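Local structure of ethylbenzene dehydrogenase alpha-subunit (2IVF) at residues Glu106-Gln111 with Lys129-Asn134; Leu343-Val348 with Gln355-Asp360; Lys450-Asp455 with Met939-His944. The protein binds a molybdenum atom, MGD, MD1 and an iron/sulfur cluster, as an alpha subunit of the molybdopterin oxidoreductase family. All blocks are in the same frame, centred on the assembly; numbering follows the deposited sequence.

Contact 1. Residues Glu106-Gln111 with Lys129-Asn134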
loop_
_atom_site.group_PDB
_atom_site.type_symbol
_atom_site.label_atom_id
_atom_site.label_comp_id
_atom_site.label_asym_id
_atom_site.label_seq_id
_atom_site.Cartn_x
_atom_site.Cartn_y
_atom_site.Cartn_z
ATOM N N GLU A 106 5.080 2.048 15.797
ATOM C CA GLU A 106 3.891 2.878 15.852
ATOM C C GLU A 106 2.663 1.981 15.885
ATOM O O GLU A 106 2.715 0.802 15.514
ATOM C CB GLU A 106 3.856 3.791 14.632
ATOM C CG GLU A 106 3.979 3.038 13.281
ATOM C CD GLU A 106 5.391 3.024 12.776
ATOM O OE1 GLU A 106 5.881 4.069 12.283
ATOM O OE2 GLU A 106 6.037 1.966 12.851
ATOM N N GLU A 107 1.554 2.547 16.336
ATOM C CA GLU A 107 0.298 1.852 16.325
ATOM C C GLU A 107 -0.860 2.846 16.297
ATOM O O GLU A 107 -0.812 3.898 16.961
ATOM C CB GLU A 107 0.208 0.967 17.575
ATOM C CG GLU A 107 -1.095 0.177 17.687
ATOM C CD GLU A 107 -1.101 -0.968 18.691
ATOM O OE1 GLU A 107 -0.050 -1.328 19.293
ATOM O OE2 GLU A 107 -2.208 -1.522 18.910
ATOM N N GLN A 108 -1.939 2.452 15.630
ATOM C CA GLN A 108 -3.084 3.343 15.472
ATOM C C GLN A 108 -3.663 3.669 16.821
ATOM O O GLN A 108 -3.844 2.793 17.642
ATOM C CB GLN A 108 -4.200 2.711 14.656
ATOM C CG GLN A 108 -3.846 2.405 13.221
ATOM C CD GLN A 108 -3.429 0.940 13.008
ATOM O OE1 GLN A 108 -2.582 0.383 13.758
ATOM N NE2 GLN A 108 -4.020 0.306 11.961
ATOM N N ALA A 109 -4.018 4.935 17.022
ATOM C CA ALA A 109 -4.703 5.319 18.232
ATOM C C ALA A 109 -6.154 4.841 18.208
ATOM O O ALA A 109 -6.663 4.470 19.238
ATOM C CB ALA A 109 -4.602 6.843 18.454
ATOM N N ALA A 110 -6.786 4.823 17.036
ATOM C CA ALA A 110 -8.176 4.348 16.889
ATOM C C ALA A 110 -9.116 5.173 17.806
ATOM O O ALA A 110 -9.824 4.651 18.684
ATOM C CB ALA A 110 -8.253 2.800 17.202
ATOM N N GLN A 111 -9.088 6.481 17.589
ATOM C CA GLN A 111 -9.854 7.452 18.357
ATOM C C GLN A 111 -10.596 8.397 17.395
ATOM O O GLN A 111 -10.674 9.600 17.634
ATOM C CB GLN A 111 -8.908 8.251 19.283
ATOM C CG GLN A 111 -8.322 7.392 20.400
ATOM C CD GLN A 111 -7.426 8.119 21.345
ATOM O OE1 GLN A 111 -6.745 9.056 20.997
ATOM N NE2 GLN A 111 -7.446 7.689 22.592
ATOM N N LYS A 129 2.023 0.495 5.379
ATOM C CA LYS A 129 3.173 1.326 5.178
ATOM C C LYS A 129 3.331 2.197 6.420
ATOM O O LYS A 129 4.412 2.272 6.977
ATOM C CB LYS A 129 3.007 2.195 3.961
ATOM C CG LYS A 129 3.218 1.469 2.645
ATOM C CD LYS A 129 1.960 0.718 2.178
ATOM C CE LYS A 129 0.804 1.657 1.816
ATOM N NZ LYS A 129 -0.428 0.890 1.456
ATOM N N GLY A 130 2.241 2.831 6.831
ATOM C CA GLY A 130 2.219 3.683 8.040
ATOM C C GLY A 130 2.593 2.939 9.300
ATOM O O GLY A 130 3.334 3.451 10.163
ATOM N N SER A 131 2.071 1.722 9.408
ATOM C CA SER A 131 2.256 0.886 10.596
ATOM C C SER A 131 3.655 0.250 10.681
ATOM O O SER A 131 3.962 -0.436 11.675
ATOM C CB SER A 131 1.176 -0.191 10.626
ATOM O OG SER A 131 -0.108 0.383 10.816
ATOM N N ALA A 132 4.474 0.463 9.655
ATOM C CA ALA A 132 5.885 0.005 9.622
ATOM C C ALA A 132 6.853 1.138 9.299
ATOM O O ALA A 132 8.027 0.903 9.001
ATOM C CB ALA A 132 6.039 -1.074 8.567
ATOM N N PHE A 133 6.394 2.374 9.435
ATOM C CA PHE A 133 7.207 3.517 9.069
ATOM C C PHE A 133 8.487 3.696 9.908
ATOM O O PHE A 133 9.471 4.234 9.443
ATOM C CB PHE A 133 6.371 4.817 9.077
ATOM C CG PHE A 133 7.087 5.892 8.360
ATOM C CD1 PHE A 133 7.133 5.840 6.990
ATOM C CD2 PHE A 133 7.808 6.861 9.033
ATOM C CE1 PHE A 133 7.872 6.785 6.269
ATOM C CE2 PHE A 133 8.550 7.793 8.318
ATOM C CZ PHE A 133 8.579 7.732 6.936
ATOM N N ASN A 134 8.519 3.174 11.134
ATOM C CA ASN A 134 9.747 3.182 11.884
ATOM C C ASN A 134 10.912 2.590 11.093
ATOM O O ASN A 134 12.060 2.976 11.277
ATOM C CB ASN A 134 9.549 2.382 13.183
ATOM C CG ASN A 134 9.491 0.855 12.945
ATOM O OD1 ASN A 134 8.408 0.254 12.867
ATOM N ND2 ASN A 134 10.662 0.225 12.924
HETATM O O HOH W 1 2.773 -1.370 13.881
#
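E106 OE1 has two partners: N134 N gives it a weak, bent hydrogen bond of 3.0 Å, and Y656 OH forms another with it. The same N-H points more squarely at OE2 (168° at the hydrogen), but that bond too is weak, 3.3 Å from N134 N, so the carboxylate straddles a single amide. Glutamate suits the place because its long chain can cross from strand to loop. CG lies between the backbone N and carbonyl carbon (chi1 54°) and rests 3.2 Å from G130 O. OE1 also touches F133 CB at 3.3 Å, the carboxylate nearly perpendicular to the ring, which itself stacks on Y655. E106 lies near the end of 102-108, an outer strand of a three-stranded antiparallel sheet, and 129-134 is the loop that follows C127 of the iron/sulfur cluster pocket; G130, with no side chain, comes close to the cluster. A water bridges the backbones, donating to E106 O and to S131 O, each at 2.7 Å. Q108 OE1 stands 3.8 Å from S131 OG, yet each polar end is engaged elsewhere: S131 OG with C127 O, Q108 NE2 with Q229 O of the beta subunit.

Contact 2. Residues Leu343-Val348 with Gln355-Asp360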
loop_
_atom_site.group_PDB
_atom_site.type_symbol
_atom_site.label_atom_id
_atom_site.label_comp_id
_atom_site.label_asym_id
_atom_site.label_seq_id
_atom_site.Cartn_x
_atom_site.Cartn_y
_atom_site.Cartn_z
ATOM N N LEU A 343 -29.904 27.579 -28.761
ATOM C CA LEU A 343 -30.735 28.715 -29.135
ATOM C C LEU A 343 -30.558 29.802 -28.089
ATOM O O LEU A 343 -30.759 29.534 -26.895
ATOM C CB LEU A 343 -32.199 28.302 -29.190
ATOM C CG LEU A 343 -33.188 29.395 -29.574
ATOM C CD1 LEU A 343 -32.828 29.924 -30.943
ATOM C CD2 LEU A 343 -34.613 28.836 -29.514
ATOM N N SER A 344 -30.167 31.001 -28.533
ATOM C CA SER A 344 -29.927 32.120 -27.634
ATOM C C SER A 344 -30.905 33.256 -27.871
ATOM O O SER A 344 -31.552 33.349 -28.933
ATOM C CB SER A 344 -28.500 32.647 -27.762
ATOM O OG SER A 344 -28.366 33.571 -28.827
ATOM N N ALA A 345 -31.028 34.111 -26.861
ATOM C CA ALA A 345 -31.927 35.248 -26.929
ATOM C C ALA A 345 -31.414 36.212 -27.984
ATOM O O ALA A 345 -32.199 36.903 -28.613
ATOM C CB ALA A 345 -32.032 35.915 -25.583
ATOM N N GLU A 346 -30.090 36.236 -28.181
ATOM C CA GLU A 346 -29.472 37.008 -29.265
ATOM C C GLU A 346 -30.072 36.594 -30.603
ATOM O O GLU A 346 -30.457 37.427 -31.394
ATOM C CB GLU A 346 -27.941 36.815 -29.304
ATOM C CG GLU A 346 -27.259 37.892 -30.151
ATOM C CD GLU A 346 -25.751 37.728 -30.357
ATOM O OE1 GLU A 346 -25.129 36.813 -29.828
ATOM O OE2 GLU A 346 -25.175 38.555 -31.098
ATOM N N ASP A 347 -30.126 35.289 -30.845
ATOM C CA ASP A 347 -30.710 34.750 -32.070
ATOM C C ASP A 347 -32.179 35.126 -32.190
ATOM O O ASP A 347 -32.642 35.501 -33.281
ATOM C CB ASP A 347 -30.614 33.224 -32.107
ATOM C CG ASP A 347 -29.199 32.700 -31.888
ATOM O OD1 ASP A 347 -28.237 33.372 -32.306
ATOM O OD2 ASP A 347 -29.060 31.593 -31.335
ATOM N N VAL A 348 -32.915 35.025 -31.083
ATOM C CA VAL A 348 -34.386 35.144 -31.126
ATOM C C VAL A 348 -34.917 36.583 -31.128
ATOM O O VAL A 348 -35.799 36.910 -31.924
ATOM C CB VAL A 348 -35.059 34.343 -29.971
ATOM C CG1 VAL A 348 -36.589 34.427 -30.079
ATOM C CG2 VAL A 348 -34.583 32.885 -29.972
ATOM N N GLN A 355 -28.388 33.645 -22.938
ATOM C CA GLN A 355 -29.739 33.382 -22.480
ATOM C C GLN A 355 -30.306 32.264 -23.349
ATOM O O GLN A 355 -30.419 32.386 -24.572
ATOM C CB GLN A 355 -30.604 34.633 -22.546
ATOM C CG GLN A 355 -32.092 34.406 -22.204
ATOM C CD GLN A 355 -32.314 33.922 -20.771
ATOM O OE1 GLN A 355 -32.122 34.674 -19.822
ATOM N NE2 GLN A 355 -32.734 32.680 -20.619
ATOM N N PHE A 356 -30.673 31.170 -22.712
ATOM C CA PHE A 356 -31.102 29.986 -23.450
ATOM C C PHE A 356 -32.566 29.674 -23.198
ATOM O O PHE A 356 -33.239 30.402 -22.438
ATOM C CB PHE A 356 -30.189 28.817 -23.150
ATOM C CG PHE A 356 -28.752 29.100 -23.413
ATOM C CD1 PHE A 356 -28.329 29.576 -24.639
ATOM C CD2 PHE A 356 -27.806 28.875 -22.445
ATOM C CE1 PHE A 356 -27.008 29.826 -24.872
ATOM C CE2 PHE A 356 -26.476 29.126 -22.687
ATOM C CZ PHE A 356 -26.081 29.591 -23.901
ATOM N N TYR A 357 -33.070 28.635 -23.873
ATOM C CA TYR A 357 -34.497 28.365 -23.893
ATOM C C TYR A 357 -34.903 26.946 -23.584
ATOM O O TYR A 357 -34.235 25.985 -23.985
ATOM C CB TYR A 357 -35.067 28.715 -25.252
ATOM C CG TYR A 357 -35.067 30.195 -25.536
ATOM C CD1 TYR A 357 -36.180 30.970 -25.238
ATOM C CD2 TYR A 357 -33.947 30.817 -26.061
ATOM C CE1 TYR A 357 -36.183 32.283 -25.451
ATOM C CE2 TYR A 357 -33.944 32.145 -26.293
ATOM C CZ TYR A 357 -35.071 32.881 -25.999
ATOM O OH TYR A 357 -35.105 34.224 -26.249
ATOM N N PHE A 358 -36.012 26.849 -22.853
ATOM C CA PHE A 358 -36.826 25.649 -22.773
ATOM C C PHE A 358 -37.929 25.741 -23.825
ATOM O O PHE A 358 -38.185 26.809 -24.401
ATOM C CB PHE A 358 -37.542 25.545 -21.428
ATOM C CG PHE A 358 -36.639 25.450 -20.230
ATOM C CD1 PHE A 358 -35.648 24.520 -20.153
ATOM C CD2 PHE A 358 -36.840 26.279 -19.139
ATOM C CE1 PHE A 358 -34.856 24.414 -19.012
ATOM C CE2 PHE A 358 -36.048 26.176 -18.000
ATOM C CZ PHE A 358 -35.061 25.238 -17.937
ATOM N N PHE A 359 -38.598 24.624 -24.065
ATOM C CA PHE A 359 -39.854 24.689 -24.778
ATOM C C PHE A 359 -40.947 24.353 -23.786
ATOM O O PHE A 359 -40.832 23.370 -23.045
ATOM C CB PHE A 359 -39.914 23.748 -25.973
ATOM C CG PHE A 359 -41.043 24.070 -26.908
ATOM C CD1 PHE A 359 -42.301 23.514 -26.720
ATOM C CD2 PHE A 359 -40.865 24.984 -27.923
ATOM C CE1 PHE A 359 -43.359 23.825 -27.554
ATOM C CE2 PHE A 359 -41.930 25.315 -28.769
ATOM C CZ PHE A 359 -43.178 24.723 -28.577
ATOM N N ASP A 360 -41.994 25.185 -23.784
ATOM C CA ASP A 360 -43.182 24.953 -22.974
ATOM C C ASP A 360 -44.275 24.442 -23.888
ATOM O O ASP A 360 -44.816 25.200 -24.691
ATOM C CB ASP A 360 -43.638 26.235 -22.274
ATOM C CG ASP A 360 -44.770 25.990 -21.292
ATOM O OD1 ASP A 360 -45.343 24.881 -21.304
ATOM O OD2 ASP A 360 -45.089 26.901 -20.497
HETATM O O HOH W 2 -31.629 27.310 -25.835
#
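A capping box starts helix 345-349, and the first turn it closes leans on strand 356-360, with S344 and A345 meeting Q355 and F356. S344 is the N-cap: its OG sits between its own backbone N and carbonyl carbon (chi1 84°), where it accepts from D347 N at 3.2 Å. D347 returns the bond, OD2 taking S344 N at 3.1 Å from above the carboxylate plane. Serine, short and able to accept, and aspartate three residues on are well suited to these roles. The amide of A345 has no earlier helical carbonyl to use and is met instead by Q355 O, 2.9 Å from A345 N. Alanine allows close approach here: its CB lies 3.6 Å from Q355 CB.

Y357 does most of the apolar work, its ring edge turned to the helix start. L343 CG reaches CD2 of that ring at 3.9 Å, while V348 CG2 comes to Y357 CE2 at 3.8 Å, the two side chains meeting tip to tip. Y357 OH ends beside A345 CA, 3.4 Å away. On the neighbouring residue, F356 CD1 brings its ring edge to L343 O at 3.3 Å, and the ring also meets F342 and H808. A water accepts from Y357 N and lies next to L343 O. Strand 356-360 pairs antiparallel with 365-369, and Q355 NE2 reaches A369 O there. Reciprocal serine and aspartate bonds of this kind are typical of the capping box at a helix N-terminus, here seated against a two-stranded antiparallel sheet.

Contact 3. Residues Lys450-Asp455 with Met939-His944. With MD1 (phosphoric acid 4-(2-amino-4-oxo-3,4,5,6,-tetrahydro-pteridin-6-yl)-2-hydroxy-3,4-dimercapto-but-3-en-yl ester guanylate ester), chain N.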
loop_
_atom_site.group_PDB
_atom_site.type_symbol
_atom_site.label_atom_id
_atom_site.label_comp_id
_atom_site.label_asym_id
_atom_site.label_seq_id
_atom_site.Cartn_x
_atom_site.Cartn_y
_atom_site.Cartn_z
ATOM N N LYS A 450 -6.061 9.640 -16.047
ATOM C CA LYS A 450 -4.938 9.107 -16.775
ATOM C C LYS A 450 -5.374 8.330 -17.997
ATOM O O LYS A 450 -4.579 7.585 -18.563
ATOM C CB LYS A 450 -4.124 8.252 -15.839
ATOM C CG LYS A 450 -3.561 9.091 -14.698
ATOM C CD LYS A 450 -2.949 8.250 -13.601
ATOM C CE LYS A 450 -2.538 9.057 -12.413
ATOM N NZ LYS A 450 -3.678 9.530 -11.607
ATOM N N SER A 451 -6.630 8.477 -18.413
ATOM C CA SER A 451 -7.088 7.897 -19.678
ATOM C C SER A 451 -7.264 9.052 -20.639
ATOM O O SER A 451 -7.786 10.082 -20.262
ATOM C CB SER A 451 -8.403 7.148 -19.511
ATOM O OG SER A 451 -8.336 6.194 -18.439
ATOM N N TYR A 452 -6.861 8.871 -21.883
ATOM C CA TYR A 452 -6.920 9.959 -22.870
ATOM C C TYR A 452 -8.296 10.611 -22.910
ATOM O O TYR A 452 -8.431 11.851 -22.920
ATOM C CB TYR A 452 -6.591 9.397 -24.231
ATOM C CG TYR A 452 -6.287 10.393 -25.320
ATOM C CD1 TYR A 452 -7.312 11.013 -26.015
ATOM C CD2 TYR A 452 -4.978 10.646 -25.714
ATOM C CE1 TYR A 452 -7.035 11.897 -27.077
ATOM C CE2 TYR A 452 -4.701 11.524 -26.769
ATOM C CZ TYR A 452 -5.720 12.151 -27.431
ATOM O OH TYR A 452 -5.425 12.996 -28.524
ATOM N N HIS A 453 -9.310 9.753 -22.938
ATOM C CA HIS A 453 -10.691 10.171 -23.019
ATOM C C HIS A 453 -11.410 10.005 -21.664
ATOM O O HIS A 453 -12.613 9.752 -21.635
ATOM C CB HIS A 453 -11.427 9.335 -24.081
ATOM C CG HIS A 453 -10.952 9.582 -25.469
ATOM N ND1 HIS A 453 -10.954 10.838 -26.024
ATOM C CD2 HIS A 453 -10.416 8.758 -26.399
ATOM C CE1 HIS A 453 -10.450 10.781 -27.243
ATOM N NE2 HIS A 453 -10.121 9.532 -27.503
ATOM N N GLY A 454 -10.710 10.152 -20.542
ATOM C CA GLY A 454 -11.370 10.034 -19.243
ATOM C C GLY A 454 -12.495 11.058 -19.128
ATOM O O GLY A 454 -13.460 10.828 -18.434
ATOM N N ASP A 455 -12.348 12.209 -19.774
ATOM C CA ASP A 455 -13.402 13.225 -19.716
ATOM C C ASP A 455 -14.682 12.651 -20.290
ATOM O O ASP A 455 -15.724 12.782 -19.671
ATOM C CB ASP A 455 -13.010 14.554 -20.420
ATOM C CG ASP A 455 -12.605 14.392 -21.847
ATOM O OD1 ASP A 455 -12.260 13.272 -22.301
ATOM O OD2 ASP A 455 -12.554 15.448 -22.512
ATOM N N MET A 939 0.451 11.634 -24.018
ATOM C CA MET A 939 -0.221 12.441 -25.029
ATOM C C MET A 939 -1.316 13.269 -24.358
ATOM O O MET A 939 -2.236 12.697 -23.807
ATOM C CB MET A 939 -0.862 11.534 -26.090
ATOM C CG MET A 939 0.093 10.686 -26.896
ATOM S SD MET A 939 1.217 11.676 -27.931
ATOM C CE MET A 939 0.127 12.277 -29.231
ATOM N N PRO A 940 -1.200 14.613 -24.352
ATOM C CA PRO A 940 -2.262 15.391 -23.756
ATOM C C PRO A 940 -3.431 15.521 -24.698
ATOM O O PRO A 940 -3.233 15.647 -25.905
ATOM C CB PRO A 940 -1.614 16.763 -23.525
ATOM C CG PRO A 940 -0.189 16.608 -23.809
ATOM C CD PRO A 940 -0.089 15.473 -24.773
ATOM N N LYS A 941 -4.637 15.544 -24.147
ATOM C CA LYS A 941 -5.845 15.644 -24.964
ATOM C C LYS A 941 -5.954 17.050 -25.528
ATOM O O LYS A 941 -6.120 18.000 -24.779
ATOM C CB LYS A 941 -7.118 15.236 -24.176
ATOM C CG LYS A 941 -8.366 15.285 -25.075
ATOM C CD LYS A 941 -9.442 14.339 -24.608
ATOM C CE LYS A 941 -10.741 14.545 -25.371
ATOM N NZ LYS A 941 -11.736 13.464 -25.051
ATOM N N PRO A 942 -5.800 17.200 -26.852
ATOM C CA PRO A 942 -5.749 18.540 -27.423
ATOM C C PRO A 942 -6.988 19.412 -27.173
ATOM O O PRO A 942 -6.861 20.634 -27.145
ATOM C CB PRO A 942 -5.603 18.277 -28.921
ATOM C CG PRO A 942 -5.005 17.006 -29.016
ATOM C CD PRO A 942 -5.618 16.186 -27.893
ATOM N N LEU A 943 -8.168 18.783 -26.990
ATOM C CA LEU A 943 -9.409 19.535 -26.787
ATOM C C LEU A 943 -9.325 20.297 -25.466
ATOM O O LEU A 943 -10.008 21.295 -25.278
ATOM C CB LEU A 943 -10.630 18.612 -26.766
ATOM C CG LEU A 943 -10.984 17.941 -28.093
ATOM C CD1 LEU A 943 -12.296 17.156 -27.891
ATOM C CD2 LEU A 943 -11.084 18.974 -29.171
ATOM N N HIS A 944 -8.441 19.866 -24.584
ATOM C CA HIS A 944 -8.234 20.584 -23.333
ATOM C C HIS A 944 -7.370 21.830 -23.403
ATOM O O HIS A 944 -7.121 22.439 -22.383
ATOM C CB HIS A 944 -7.790 19.636 -22.245
ATOM C CG HIS A 944 -8.761 18.535 -22.004
ATOM N ND1 HIS A 944 -8.572 17.587 -21.017
ATOM C CD2 HIS A 944 -9.971 18.271 -22.555
ATOM C CE1 HIS A 944 -9.573 16.721 -21.047
ATOM N NE2 HIS A 944 -10.457 17.135 -21.943
HETATM P PB MD1 N . 5.817 11.820 -6.982
HETATM O O3B MD1 N . 6.161 10.581 -6.060
HETATM O O1B MD1 N . 5.230 12.866 -6.105
HETATM O O2B MD1 N . 6.879 12.111 -7.971
HETATM O O3A MD1 N . 4.626 11.230 -7.848
HETATM C C10 MD1 N . 3.242 11.329 -7.449
HETATM C C11 MD1 N . 2.504 10.481 -8.472
HETATM O O11 MD1 N . 2.749 9.104 -8.023
HETATM C C12 MD1 N . 1.024 10.748 -8.403
HETATM S S12 MD1 N . 0.310 11.536 -7.063
HETATM C C13 MD1 N . 0.175 10.305 -9.386
HETATM S S13 MD1 N . -1.494 10.541 -9.312
HETATM C C14 MD1 N . 0.656 9.611 -10.603
HETATM N N15 MD1 N . 0.203 8.286 -10.856
HETATM C C16 MD1 N . 0.709 7.545 -11.892
HETATM C C15 MD1 N . 0.125 6.316 -12.138
HETATM O O14 MD1 N . -0.841 5.895 -11.448
HETATM N N17 MD1 N . 0.718 5.591 -13.120
HETATM C C17 MD1 N . 1.784 6.092 -13.868
HETATM N N16 MD1 N . 2.265 5.305 -14.820
HETATM N N18 MD1 N . 2.294 7.312 -13.630
HETATM C C20 MD1 N . 1.765 8.033 -12.665
HETATM N N8 MD1 N . 2.241 9.287 -12.453
HETATM C C7 MD1 N . 1.819 10.160 -11.392
HETATM P PA MD1 N . 7.546 9.910 -5.590
HETATM O O1A MD1 N . 7.214 9.198 -4.319
HETATM O O2A MD1 N . 8.055 9.089 -6.712
HETATM O "O5'" MD1 N . 8.553 11.094 -5.317
HETATM C "C5'" MD1 N . 8.299 11.884 -4.161
HETATM C "C4'" MD1 N . 9.533 12.008 -3.366
HETATM O "O4'" MD1 N . 9.102 12.663 -2.179
HETATM C "C1'" MD1 N . 10.000 12.196 -1.171
HETATM N N9 MD1 N . 9.526 12.399 0.205
HETATM C C4 MD1 N . 10.007 13.340 1.005
HETATM N N3 MD1 N . 10.951 14.279 0.761
HETATM C C2 MD1 N . 11.285 15.153 1.711
HETATM N N2 MD1 N . 12.221 16.111 1.472
HETATM N N1 MD1 N . 10.706 15.013 2.957
HETATM C C6 MD1 N . 9.745 14.083 3.271
HETATM O O6 MD1 N . 9.240 14.091 4.394
HETATM C C5 MD1 N . 9.364 13.203 2.246
HETATM N N7 MD1 N . 8.521 12.180 2.154
HETATM C C8 MD1 N . 8.622 11.710 0.907
HETATM C "C2'" MD1 N . 10.140 10.701 -1.443
HETATM O "O2'" MD1 N . 11.364 10.128 -0.922
HETATM C "C3'" MD1 N . 10.016 10.607 -2.971
HETATM O "O3'" MD1 N . 11.291 10.329 -3.606
HETATM O O HOH W 3 -2.949 13.993 -28.467
#
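K450, part of the MD1 pocket, lies against the ligand, while Y452, H453 and D455 just after it meet the loop 939-944. The lysine CE makes the closest approach, 3.2 Å from MD1 N15, with NZ near the sulphur S13. The bend at its end (chi4 73°) places NZ, which forms a salt bridge with D223 and bonds to the carbonyls of G222 and F446. A type I turn from S451 to G454 then leads into helix 454-467.

Y452 projects over the loop, crossing K941 and P942 at about a right angle. Its ring edge meets M939 at CE2 to CB, 3.9 Å, and its OH packs on P942 CD at 3.3 Å; K941 CA lies over one face, toward the rim. A tyrosine fits because its apolar ring packs against the loop in the buried interior while the hydroxyl shares a water with P940 O. The carbonyl of Y452 lies 3.2 Å from K941 CD.

H453, the helix N-cap residue, turns its ring edge to the lysine: K941 NZ donates to ND1 at 2.9 Å, within the ring plane. D455 follows in the first turn and divides its oxygens. OD1 offers its syn lone pair to K941 NZ at 2.8 Å in a salt bridge; OD2 accepts from H944 NE2, also at 2.8 Å, from well above the carboxylate plane, the imidazole and carboxylate planes being 81° apart. K941 CB covers the centre of the H944 ring.

K941 NZ is also paired with E826, so three acceptors gather round its three protons. Two carboxylates beside a buried ammonium would be expected to stabilise its positive charge, and the bond to H453 ND1 is consistent with an unprotonated ND1.

In the fold
The three contacts follow one another along the chain and share no helix or strand. Contact 1 sits beside the iron/sulfur cluster, on the outer strand of the three-stranded sheet of strands 76-80, 94-99 and 102-108, and against the beta subunit. Contact 2 lies at the far side of the chain's centre, about 59 Å from contact 1 between centres, where a short helix meets the two-stranded sheet 356-369. Contact 3, the nearest to the chain's centre, is about 38 Å from contact 1 and 32 Å from contact 2, again between centres. It joins residues 484 positions apart, drawing the late loop 939-944 onto the start of helix 454-467 beside MD1. Two contacts thus border cofactor sites, whereas contact 2 belongs to the periphery.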